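Local coordinates for Maltose/maltodextrin transport permease homologue (Bdellovibrio bacteriovorus HD100, PDB 6FFL), which binds maltotriose through its MalE solute-binding domain, the part present here, and probably takes up maltose and maltodextrins as the MalF subunit of an ABC transporter, at residues Asn114-Leu119 with Glu163-Ala168; Ile136-Lys141 with Ala228-Asn233; Cys214-Ala219 with Gly234-Gly239. One frame throughout, in Å; residues are numbered along the deposited sequence.

Interaction 1. Residues Asn114-Leu119 with Glu163-Ala168; sequences NHLMLL and EPFFFA. With GLC (alpha-D-glucopyranose), chain B; GLC (alpha-D-glucopyranose), chain C.
L116, at the start of strand 116-121, faces F166 in the short, weakly bonded helix of E163-A168, their CA atoms 7.4 Å apart, and N114, two residues earlier, lies in a loop with the positive phi that asparagine tolerates well. L116 packs between the segments. With CG anti to its carbonyl carbon (chi1 -65°), its two methyls divide the work: CD1 lies 3.3 Å from the carbonyl O of F165 and 3.9 Å from F165 CD2, and CD2 meets F166 CE2 at 3.7 Å. A branched aliphatic side chain suits this place because it can touch two aromatic rings that diverge from one helical turn. The F165 ring has different neighbours at its edge and over one face. The carbonyl O of N114 sits at the edge, in plane, 3.4 Å from CZ, where the weakly positive ring hydrogens point, while C4 of the middle glucose (chain C) covers one face.

The sugar also bridges the segments. N114 uses both ends of its amide on the middle glucose: O2 donates to OD1 at 2.5 Å, and ND2 gives O3 a nearly straight bond of 3.0 Å (178°). At the neighbouring glucose (chain B), F165 N donates to O6 at 2.9 Å, and that hydroxyl in turn gives a very short bond to E163 OE2. K270 also bonds N114 OD1, and R355 forms a salt bridge with E163; these positive charges would probably stabilise the two oxygen acceptors. The apolar groups thus pack the segments together, while amide, backbone N-H and carboxylate bond hydroxyls of successive glucoses.

Interaction 2. Residues Ile136-Lys141 with Ala228-Asn233; sequences IELGKK and AAMLIN
The apolar contact between L138 and M230 rests on a single methyl group. M230 CE, the end of the methionine chain, lies 4.1 Å from L138 CD2, and the sulfur, SD, is about as far from the same leucine methyl at 4.2 Å. The two side chains meet at a slant, M230 CE touching L138 at CG as well as CD2, and the surface buried between the segments is a modest 99 Å². M230 reaches outward from the strand, extended at its second torsion and then bent at its last (chi3 -74°), which turns CE toward the helix. Methionine fits the task: its long unbranched chain carries the terminal methyl across to the helix, and its flexible thioether lets the tip settle against an uneven surface.

The same methionine methyl also packs against main chain. It stands 4.0 Å from G139 N and equally close to G139 CA. Glycine, having no side chain, offers the methyl the bare backbone of helix 132-142. As for the backbones themselves, the nearest pair of CA atoms is that of G139 and A229, 7.8 Å apart, one residue before the methionine that makes the contact.

This is the helix-on-sheet layering of an alpha/beta lobe of the periplasmic binding protein fold. M230 points to helix 132-142, whereas L231, next along the strand, touches A219 and F223 of helix 216-224.

Backbone hydrogen bonds hold each element separately. Within the helix, K140 N donates to I136 O at 2.9 Å. The strand is bonded on both sides, L231 to L119 of strand 116-121 and M230 to V158 of strand 157-158.

Interaction 3. Residues Cys214-Ala219 with Gly234-Gly239; sequences CDYETA and GDWSWG. With GLC (alpha-D-glucopyranose), chain D; GLC (alpha-D-glucopyranose), chain C.
Y216 OH is gripped by two N-H donors: W236 NE1, at 3.0 Å, and the side-chain amide ND2 of N233, the residue just before G234. The bond from the indole is bent (143° at the hydrogen), yet the hydroxyl lies in the plane of the W236 ring, at its edge, so the bend of the bond is within that plane. Tyrosine suits the place because its hydroxyl, at the far end of a rigid ring, reaches both donors. The two rings otherwise lie rim to rim, their planes at 37°, with neither over the face of the other. S237 adds only its CB, 4.0 Å from Y216 OH.

Each segment also has bonds of its own. D215 is the N-cap of helix 216-224: OD1 accepts from T218 N at 2.8 Å, almost along the C-O axis, and from T218 OG1, which comes from above the carboxylate plane. Aspartate is well suited to receiving the unused N-H groups of a first helical turn. On the other segment, G234 O takes both S237 N and S237 OG, the latter at 2.7 Å. The W236 side chain is held between the backbone N and the carbonyl carbon (chi1 58°), which folds the indole back over G234 CA, 3.4 Å from its plane; a residue without a side chain lets it lie so flat.

The opposite indole face carries sugar. C4 of the reducing-end glucose (chain D) sits over its centre, and C1 of the middle glucose (chain C) is 3.5 Å from W236 CH2. O6 of the chain D sugar lies over one face of Y216, 3.3 Å from CD1. Such aromatic platforms under successive glucose rings are typical of maltodextrin-binding sites.

All three contacts are buried and share one lobe. Interactions 1 and 2 reach the same sheet, in which strands 116-121 and 228-234 are neighbours: L119 N to L231 O and M117 N to N233 O tie them together. Interaction 3 joins the helix before strand 228-234 to the segment after it. Their chemistry changes with distance from the sugar. Interactions 1 and 3, centred about 10 Å apart, both touch the middle glucose and mix aromatic rings with polar groups, although only interaction 3 has a direct hydrogen bond between its segments. Interaction 2, its centre about 21 Å from the centre of the chain, touches no sugar and is purely apolar between its side chains.

Interaction 1. Residues Asn114-Leu119 with Glu163-Ala168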
loop_
_atom_site.group_PDB
_atom_site.type_symbol
_atom_site.label_atom_id
_atom_site.label_comp_id
_atom_site.label_asym_id
_atom_site.label_seq_id
_atom_site.Cartn_x
_atom_site.Cartn_y
_atom_site.Cartn_z
ATOM N N ASN A 114 5.678 -0.257 1.053
ATOM C CA ASN A 114 4.229 -0.331 0.885
ATOM C C ASN A 114 3.555 -0.957 2.099
ATOM O O ASN A 114 2.466 -1.517 1.991
ATOM C CB ASN A 114 3.866 -1.101 -0.397
ATOM C CG ASN A 114 2.491 -0.743 -0.904
ATOM O OD1 ASN A 114 2.170 0.437 -1.039
ATOM N ND2 ASN A 114 1.664 -1.753 -1.171
ATOM N N HIS A 115 4.198 -0.870 3.259
ATOM C CA HIS A 115 3.797 -1.598 4.451
ATOM C C HIS A 115 3.113 -0.665 5.444
ATOM O O HIS A 115 3.500 0.501 5.590
ATOM C CB HIS A 115 5.006 -2.265 5.109
ATOM C CG HIS A 115 6.154 -1.333 5.374
ATOM N ND1 HIS A 115 6.768 -0.596 4.377
ATOM C CD2 HIS A 115 6.807 -1.029 6.520
ATOM C CE1 HIS A 115 7.752 0.115 4.902
ATOM N NE2 HIS A 115 7.796 -0.129 6.202
ATOM N N LEU A 116 2.112 -1.197 6.142
ATOM C CA LEU A 116 1.412 -0.464 7.186
ATOM C C LEU A 116 2.145 -0.562 8.518
ATOM O O LEU A 116 2.844 -1.537 8.803
ATOM C CB LEU A 116 -0.002 -0.999 7.355
ATOM C CG LEU A 116 -0.901 -0.795 6.146
ATOM C CD1 LEU A 116 -2.216 -1.552 6.380
ATOM C CD2 LEU A 116 -1.157 0.680 5.904
ATOM N N MET A 117 1.948 0.456 9.350
ATOM C CA MET A 117 2.613 0.511 10.646
ATOM C C MET A 117 1.783 1.411 11.546
ATOM O O MET A 117 0.840 2.058 11.096
ATOM C CB MET A 117 4.040 1.041 10.504
ATOM C CG MET A 117 4.099 2.522 10.189
ATOM S SD MET A 117 5.553 3.001 9.231
ATOM C CE MET A 117 5.108 2.370 7.600
ATOM N N LEU A 118 2.149 1.451 12.827
ATOM C CA LEU A 118 1.584 2.436 13.741
ATOM C C LEU A 118 2.407 3.713 13.645
ATOM O O LEU A 118 3.641 3.663 13.633
ATOM C CB LEU A 118 1.575 1.910 15.184
ATOM C CG LEU A 118 0.809 2.774 16.196
ATOM C CD1 LEU A 118 -0.682 2.556 16.026
ATOM C CD2 LEU A 118 1.244 2.450 17.631
ATOM N N LEU A 119 1.729 4.851 13.514
ATOM C CA LEU A 119 2.371 6.152 13.603
ATOM C C LEU A 119 1.788 6.834 14.821
ATOM O O LEU A 119 0.603 6.661 15.121
ATOM C CB LEU A 119 2.130 7.020 12.348
ATOM C CG LEU A 119 2.651 6.456 11.019
ATOM C CD1 LEU A 119 1.611 5.544 10.364
ATOM C CD2 LEU A 119 3.024 7.613 10.088
ATOM N N GLU A 163 -11.127 -0.485 4.586
ATOM C CA GLU A 163 -10.373 -0.925 3.416
ATOM C C GLU A 163 -9.619 -2.205 3.751
ATOM O O GLU A 163 -8.886 -2.232 4.730
ATOM C CB GLU A 163 -9.400 0.177 2.999
ATOM C CG GLU A 163 -8.643 -0.076 1.707
ATOM C CD GLU A 163 -9.533 -0.131 0.487
ATOM O OE1 GLU A 163 -10.561 0.578 0.465
ATOM O OE2 GLU A 163 -9.218 -0.893 -0.462
ATOM N N PRO A 164 -9.764 -3.277 2.959
ATOM C CA PRO A 164 -9.191 -4.567 3.375
ATOM C C PRO A 164 -7.691 -4.538 3.626
ATOM O O PRO A 164 -7.205 -5.244 4.517
ATOM C CB PRO A 164 -9.547 -5.498 2.205
ATOM C CG PRO A 164 -10.754 -4.903 1.611
ATOM C CD PRO A 164 -10.634 -3.406 1.778
ATOM N N PHE A 165 -6.932 -3.763 2.846
ATOM C CA PHE A 165 -5.493 -3.674 3.093
ATOM C C PHE A 165 -5.206 -3.313 4.544
ATOM O O PHE A 165 -4.227 -3.794 5.127
ATOM C CB PHE A 165 -4.878 -2.633 2.157
ATOM C CG PHE A 165 -3.376 -2.722 2.031
ATOM C CD1 PHE A 165 -2.776 -3.822 1.425
ATOM C CD2 PHE A 165 -2.575 -1.690 2.496
ATOM C CE1 PHE A 165 -1.387 -3.896 1.270
ATOM C CE2 PHE A 165 -1.188 -1.747 2.360
ATOM C CZ PHE A 165 -0.592 -2.863 1.747
ATOM N N PHE A 166 -6.068 -2.495 5.146
ATOM C CA PHE A 166 -5.797 -1.975 6.480
ATOM C C PHE A 166 -6.214 -2.933 7.592
ATOM O O PHE A 166 -5.707 -2.803 8.714
ATOM C CB PHE A 166 -6.478 -0.618 6.639
ATOM C CG PHE A 166 -5.833 0.477 5.822
ATOM C CD1 PHE A 166 -6.064 0.580 4.453
ATOM C CD2 PHE A 166 -4.981 1.395 6.426
ATOM C CE1 PHE A 166 -5.458 1.585 3.698
ATOM C CE2 PHE A 166 -4.374 2.406 5.672
ATOM C CZ PHE A 166 -4.615 2.496 4.315
ATOM N N PHE A 167 -7.094 -3.908 7.331
ATOM C CA PHE A 167 -7.291 -4.929 8.361
ATOM C C PHE A 167 -6.589 -6.244 8.048
ATOM O O PHE A 167 -6.495 -7.102 8.934
ATOM C CB PHE A 167 -8.798 -5.147 8.667
ATOM C CG PHE A 167 -9.633 -5.697 7.536
ATOM C CD1 PHE A 167 -9.556 -7.043 7.166
ATOM C CD2 PHE A 167 -10.565 -4.887 6.903
ATOM C CE1 PHE A 167 -10.373 -7.550 6.153
ATOM C CE2 PHE A 167 -11.380 -5.380 5.886
ATOM C CZ PHE A 167 -11.271 -6.723 5.505
ATOM N N ALA A 168 -6.045 -6.401 6.840
ATOM C CA ALA A 168 -5.265 -7.589 6.500
ATOM C C ALA A 168 -4.151 -7.945 7.482
ATOM O O ALA A 168 -3.950 -9.146 7.726
ATOM C CB ALA A 168 -4.673 -7.413 5.095
HETATM C C1 GLC B . -3.931 -2.705 -1.737
HETATM C C2 GLC B . -3.790 -3.463 -3.059
HETATM C C3 GLC B . -5.055 -3.260 -3.900
HETATM C C4 GLC B . -6.277 -3.704 -3.116
HETATM C C5 GLC B . -6.343 -2.955 -1.776
HETATM C C6 GLC B . -7.441 -3.545 -0.897
HETATM O O2 GLC B . -2.619 -3.029 -3.780
HETATM O O3 GLC B . -4.972 -4.040 -5.113
HETATM O O4 GLC B . -7.455 -3.424 -3.888
HETATM O O5 GLC B . -5.114 -3.155 -1.070
HETATM O O6 GLC B . -7.717 -2.714 0.251
HETATM C C1 GLC C . -2.000 2.005 -0.523
HETATM C C2 GLC C . -1.167 0.839 -1.038
HETATM C C3 GLC C . -1.962 -0.107 -1.925
HETATM C C4 GLC C . -3.223 -0.513 -1.171
HETATM C C5 GLC C . -4.008 0.739 -0.789
HETATM C C6 GLC C . -5.291 0.379 -0.032
HETATM O O2 GLC C . -0.043 1.384 -1.756
HETATM O O3 GLC C . -1.156 -1.266 -2.198
HETATM O O4 GLC C . -4.040 -1.315 -2.009
HETATM O O5 GLC C . -3.196 1.524 0.078
HETATM O O6 GLC C . -6.181 1.517 -0.001
#

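Interaction 2. Residues Ile136-Lys141 with Ala228-Asn233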
loop_
_atom_site.group_PDB
_atom_site.type_symbol
_atom_site.label_atom_id
_atom_site.label_comp_id
_atom_site.label_asym_id
_atom_site.label_seq_id
_atom_site.Cartn_x
_atom_site.Cartn_y
_atom_site.Cartn_z
ATOM N N ILE A 136 -5.306 -0.151 23.485
ATOM C CA ILE A 136 -6.663 0.245 23.837
ATOM C C ILE A 136 -6.661 1.158 25.054
ATOM O O ILE A 136 -7.396 2.152 25.097
ATOM C CB ILE A 136 -7.531 -1.006 24.058
ATOM C CG1 ILE A 136 -7.763 -1.688 22.705
ATOM C CG2 ILE A 136 -8.833 -0.632 24.724
ATOM C CD1 ILE A 136 -8.162 -3.171 22.813
ATOM N N GLU A 137 -5.861 0.827 26.070
ATOM C CA GLU A 137 -5.780 1.671 27.260
ATOM C C GLU A 137 -5.324 3.081 26.904
ATOM O O GLU A 137 -5.927 4.076 27.336
ATOM C CB GLU A 137 -4.824 1.041 28.276
ATOM C CG GLU A 137 -5.496 0.227 29.373
ATOM C CD GLU A 137 -4.667 -0.984 29.797
ATOM O OE1 GLU A 137 -5.242 -1.927 30.386
ATOM O OE2 GLU A 137 -3.440 -0.990 29.540
ATOM N N LEU A 138 -4.224 3.188 26.156
ATOM C CA LEU A 138 -3.748 4.490 25.708
ATOM C C LEU A 138 -4.766 5.163 24.797
ATOM O O LEU A 138 -5.021 6.366 24.917
ATOM C CB LEU A 138 -2.413 4.328 24.984
ATOM C CG LEU A 138 -1.650 5.571 24.542
ATOM C CD1 LEU A 138 -1.332 6.466 25.743
ATOM C CD2 LEU A 138 -0.386 5.129 23.818
ATOM N N GLY A 139 -5.351 4.400 23.872
ATOM C CA GLY A 139 -6.346 4.966 22.976
ATOM C C GLY A 139 -7.528 5.575 23.708
ATOM O O GLY A 139 -8.050 6.613 23.298
ATOM N N LYS A 140 -7.977 4.933 24.792
ATOM C CA LYS A 140 -9.069 5.501 25.576
ATOM C C LYS A 140 -8.645 6.804 26.239
ATOM O O LYS A 140 -9.418 7.768 26.274
ATOM C CB LYS A 140 -9.543 4.505 26.636
ATOM C CG LYS A 140 -10.263 3.272 26.087
ATOM C CD LYS A 140 -10.703 2.347 27.227
ATOM C CE LYS A 140 -11.382 1.090 26.701
ATOM N NZ LYS A 140 -11.732 0.165 27.811
ATOM N N LYS A 141 -7.425 6.855 26.777
ATOM C CA LYS A 141 -6.984 8.087 27.425
ATOM C C LYS A 141 -6.819 9.215 26.415
ATOM O O LYS A 141 -7.022 10.386 26.757
ATOM C CB LYS A 141 -5.680 7.844 28.192
ATOM C CG LYS A 141 -5.878 6.942 29.400
ATOM C CD LYS A 141 -4.741 7.033 30.388
ATOM C CE LYS A 141 -3.428 6.733 29.713
ATOM N NZ LYS A 141 -2.390 6.314 30.692
ATOM N N ALA A 228 -5.585 13.190 16.284
ATOM C CA ALA A 228 -5.475 11.740 16.433
ATOM C C ALA A 228 -4.104 11.425 17.004
ATOM O O ALA A 228 -3.091 11.755 16.381
ATOM C CB ALA A 228 -5.672 11.013 15.091
ATOM N N ALA A 229 -4.063 10.786 18.178
ATOM C CA ALA A 229 -2.768 10.463 18.784
ATOM C C ALA A 229 -2.032 9.402 17.978
ATOM O O ALA A 229 -0.804 9.465 17.831
ATOM C CB ALA A 229 -2.951 9.984 20.224
ATOM N N MET A 230 -2.766 8.428 17.442
ATOM C CA MET A 230 -2.185 7.302 16.736
ATOM C C MET A 230 -2.886 7.113 15.401
ATOM O O MET A 230 -4.055 7.459 15.237
ATOM C CB MET A 230 -2.285 6.011 17.563
ATOM C CG MET A 230 -1.368 6.032 18.759
ATOM S SD MET A 230 -1.511 4.619 19.845
ATOM C CE MET A 230 -3.063 4.950 20.692
ATOM N N LEU A 231 -2.142 6.563 14.449
ATOM C CA LEU A 231 -2.623 6.330 13.094
ATOM C C LEU A 231 -2.070 4.996 12.622
ATOM O O LEU A 231 -0.976 4.598 13.024
ATOM C CB LEU A 231 -2.170 7.476 12.168
ATOM C CG LEU A 231 -2.133 7.253 10.656
ATOM C CD1 LEU A 231 -3.550 7.334 10.119
ATOM C CD2 LEU A 231 -1.265 8.292 9.998
ATOM N N ILE A 232 -2.823 4.286 11.778
ATOM C CA ILE A 232 -2.242 3.183 11.021
ATOM C C ILE A 232 -2.211 3.612 9.560
ATOM O O ILE A 232 -3.250 3.948 8.980
ATOM C CB ILE A 232 -3.003 1.863 11.216
ATOM C CG1 ILE A 232 -2.831 1.391 12.663
ATOM C CG2 ILE A 232 -2.438 0.779 10.254
ATOM C CD1 ILE A 232 -3.669 0.157 13.019
ATOM N N ASN A 233 -1.014 3.637 8.978
ATOM C CA ASN A 233 -0.858 4.071 7.597
ATOM C C ASN A 233 0.462 3.518 7.080
ATOM O O ASN A 233 1.243 2.914 7.823
ATOM C CB ASN A 233 -0.917 5.608 7.490
ATOM C CG ASN A 233 -1.423 6.095 6.138
ATOM O OD1 ASN A 233 -1.572 5.311 5.192
ATOM N ND2 ASN A 233 -1.707 7.395 6.043
#

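Interaction 3. Residues Cys214-Ala219 with Gly234-Gly239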
loop_
_atom_site.group_PDB
_atom_site.type_symbol
_atom_site.label_atom_id
_atom_site.label_comp_id
_atom_site.label_asym_id
_atom_site.label_seq_id
_atom_site.Cartn_x
_atom_site.Cartn_y
_atom_site.Cartn_z
ATOM N N CYS A 214 -14.533 6.803 9.122
ATOM C CA CYS A 214 -13.124 7.172 9.032
ATOM C C CYS A 214 -12.572 6.611 7.719
ATOM O O CYS A 214 -12.052 5.494 7.687
ATOM C CB CYS A 214 -12.354 6.654 10.231
ATOM S SG CYS A 214 -10.720 7.356 10.432
ATOM N N ASP A 215 -12.694 7.397 6.649
ATOM C CA ASP A 215 -12.075 6.999 5.394
ATOM C C ASP A 215 -10.611 7.440 5.397
ATOM O O ASP A 215 -10.103 7.972 6.391
ATOM C CB ASP A 215 -12.874 7.535 4.200
ATOM C CG ASP A 215 -12.868 9.056 4.090
ATOM O OD1 ASP A 215 -12.121 9.745 4.815
ATOM O OD2 ASP A 215 -13.639 9.575 3.252
ATOM N N TYR A 216 -9.905 7.206 4.288
ATOM C CA TYR A 216 -8.474 7.491 4.280
ATOM C C TYR A 216 -8.202 8.964 4.553
ATOM O O TYR A 216 -7.361 9.312 5.393
ATOM C CB TYR A 216 -7.833 7.076 2.955
ATOM C CG TYR A 216 -6.331 7.311 2.975
ATOM C CD1 TYR A 216 -5.459 6.309 3.396
ATOM C CD2 TYR A 216 -5.788 8.538 2.597
ATOM C CE1 TYR A 216 -4.079 6.523 3.428
ATOM C CE2 TYR A 216 -4.418 8.764 2.632
ATOM C CZ TYR A 216 -3.571 7.753 3.055
ATOM O OH TYR A 216 -2.212 7.983 3.081
ATOM N N GLU A 217 -8.911 9.853 3.855
ATOM C CA GLU A 217 -8.611 11.269 4.001
ATOM C C GLU A 217 -8.989 11.783 5.383
ATOM O O GLU A 217 -8.341 12.703 5.896
ATOM C CB GLU A 217 -9.325 12.088 2.925
ATOM C CG GLU A 217 -8.884 13.550 2.892
ATOM C CD GLU A 217 -7.372 13.730 3.057
ATOM O OE1 GLU A 217 -6.595 13.020 2.376
ATOM O OE2 GLU A 217 -6.960 14.589 3.873
ATOM N N THR A 218 -10.023 11.209 5.994
ATOM C CA THR A 218 -10.403 11.628 7.340
ATOM C C THR A 218 -9.315 11.276 8.353
ATOM O O THR A 218 -8.935 12.111 9.183
ATOM C CB THR A 218 -11.740 10.994 7.723
ATOM O OG1 THR A 218 -12.775 11.541 6.891
ATOM C CG2 THR A 218 -12.066 11.262 9.195
ATOM N N ALA A 219 -8.786 10.048 8.286
ATOM C CA ALA A 219 -7.697 9.666 9.187
ATOM C C ALA A 219 -6.458 10.508 8.922
ATOM O O ALA A 219 -5.785 10.956 9.858
ATOM C CB ALA A 219 -7.371 8.177 9.039
ATOM N N GLY A 234 0.703 3.721 5.782
ATOM C CA GLY A 234 1.827 3.103 5.112
ATOM C C GLY A 234 3.002 4.061 4.918
ATOM O O GLY A 234 2.914 5.256 5.177
ATOM N N ASP A 235 4.123 3.504 4.453
ATOM C CA ASP A 235 5.318 4.334 4.293
ATOM C C ASP A 235 5.147 5.400 3.209
ATOM O O ASP A 235 5.892 6.386 3.207
ATOM C CB ASP A 235 6.560 3.455 4.040
ATOM C CG ASP A 235 6.543 2.736 2.675
ATOM O OD1 ASP A 235 5.460 2.531 2.084
ATOM O OD2 ASP A 235 7.645 2.371 2.205
ATOM N N TRP A 236 4.144 5.263 2.327
ATOM C CA TRP A 236 3.864 6.313 1.350
ATOM C C TRP A 236 3.453 7.623 2.009
ATOM O O TRP A 236 3.485 8.667 1.346
ATOM C CB TRP A 236 2.733 5.885 0.399
ATOM C CG TRP A 236 1.463 5.544 1.151
ATOM C CD1 TRP A 236 0.526 6.419 1.626
ATOM C CD2 TRP A 236 1.025 4.231 1.549
ATOM N NE1 TRP A 236 -0.470 5.734 2.287
ATOM C CE2 TRP A 236 -0.190 4.393 2.251
ATOM C CE3 TRP A 236 1.535 2.940 1.366
ATOM C CZ2 TRP A 236 -0.900 3.307 2.776
ATOM C CZ3 TRP A 236 0.827 1.854 1.896
ATOM C CH2 TRP A 236 -0.372 2.049 2.593
ATOM N N SER A 237 3.052 7.593 3.285
ATOM C CA SER A 237 2.519 8.778 3.941
ATOM C C SER A 237 3.570 9.576 4.702
ATOM O O SER A 237 3.273 10.694 5.132
ATOM C CB SER A 237 1.381 8.384 4.898
ATOM O OG SER A 237 1.879 7.653 6.024
ATOM N N TRP A 238 4.784 9.043 4.860
ATOM C CA TRP A 238 5.792 9.714 5.680
ATOM C C TRP A 238 6.079 11.120 5.171
ATOM O O TRP A 238 6.161 12.075 5.953
ATOM C CB TRP A 238 7.086 8.909 5.679
ATOM C CG TRP A 238 7.017 7.575 6.365
ATOM C CD1 TRP A 238 6.074 7.142 7.262
ATOM C CD2 TRP A 238 7.952 6.509 6.217
ATOM N NE1 TRP A 238 6.372 5.862 7.674
ATOM C CE2 TRP A 238 7.531 5.458 7.056
ATOM C CE3 TRP A 238 9.115 6.341 5.455
ATOM C CZ2 TRP A 238 8.220 4.246 7.138
ATOM C CZ3 TRP A 238 9.805 5.139 5.548
ATOM C CH2 TRP A 238 9.352 4.106 6.382
ATOM N N GLY A 239 6.269 11.257 3.858
ATOM C CA GLY A 239 6.662 12.547 3.314
ATOM C C GLY A 239 5.632 13.621 3.588
ATOM O O GLY A 239 5.973 14.754 3.935
HETATM C C1 GLC D . -1.835 7.067 -1.844
HETATM C C2 GLC D . -0.595 6.203 -2.102
HETATM C C3 GLC D . -0.974 4.745 -2.319
HETATM C C4 GLC D . -1.889 4.238 -1.204
HETATM C C5 GLC D . -3.086 5.182 -1.026
HETATM C C6 GLC D . -3.943 4.775 0.171
HETATM O O1 GLC D . -2.614 7.145 -3.039
HETATM O O2 GLC D . 0.085 6.647 -3.280
HETATM O O3 GLC D . 0.236 3.962 -2.412
HETATM O O4 GLC D . -2.319 2.909 -1.561
HETATM O O5 GLC D . -2.641 6.521 -0.783
HETATM O O6 GLC D . -5.135 5.572 0.223
HETATM C C1 GLC C . -2.000 2.005 -0.523
HETATM C C2 GLC C . -1.167 0.839 -1.038
HETATM C C3 GLC C . -1.962 -0.107 -1.925
HETATM C C4 GLC C . -3.223 -0.513 -1.171
HETATM C C5 GLC C . -4.008 0.739 -0.789
HETATM C C6 GLC C . -5.291 0.379 -0.032
HETATM O O2 GLC C . -0.043 1.384 -1.756
HETATM O O3 GLC C . -1.156 -1.266 -2.198
HETATM O O4 GLC C . -4.040 -1.315 -2.009
HETATM O O5 GLC C . -3.196 1.524 0.078
HETATM O O6 GLC C . -6.181 1.517 -0.001
#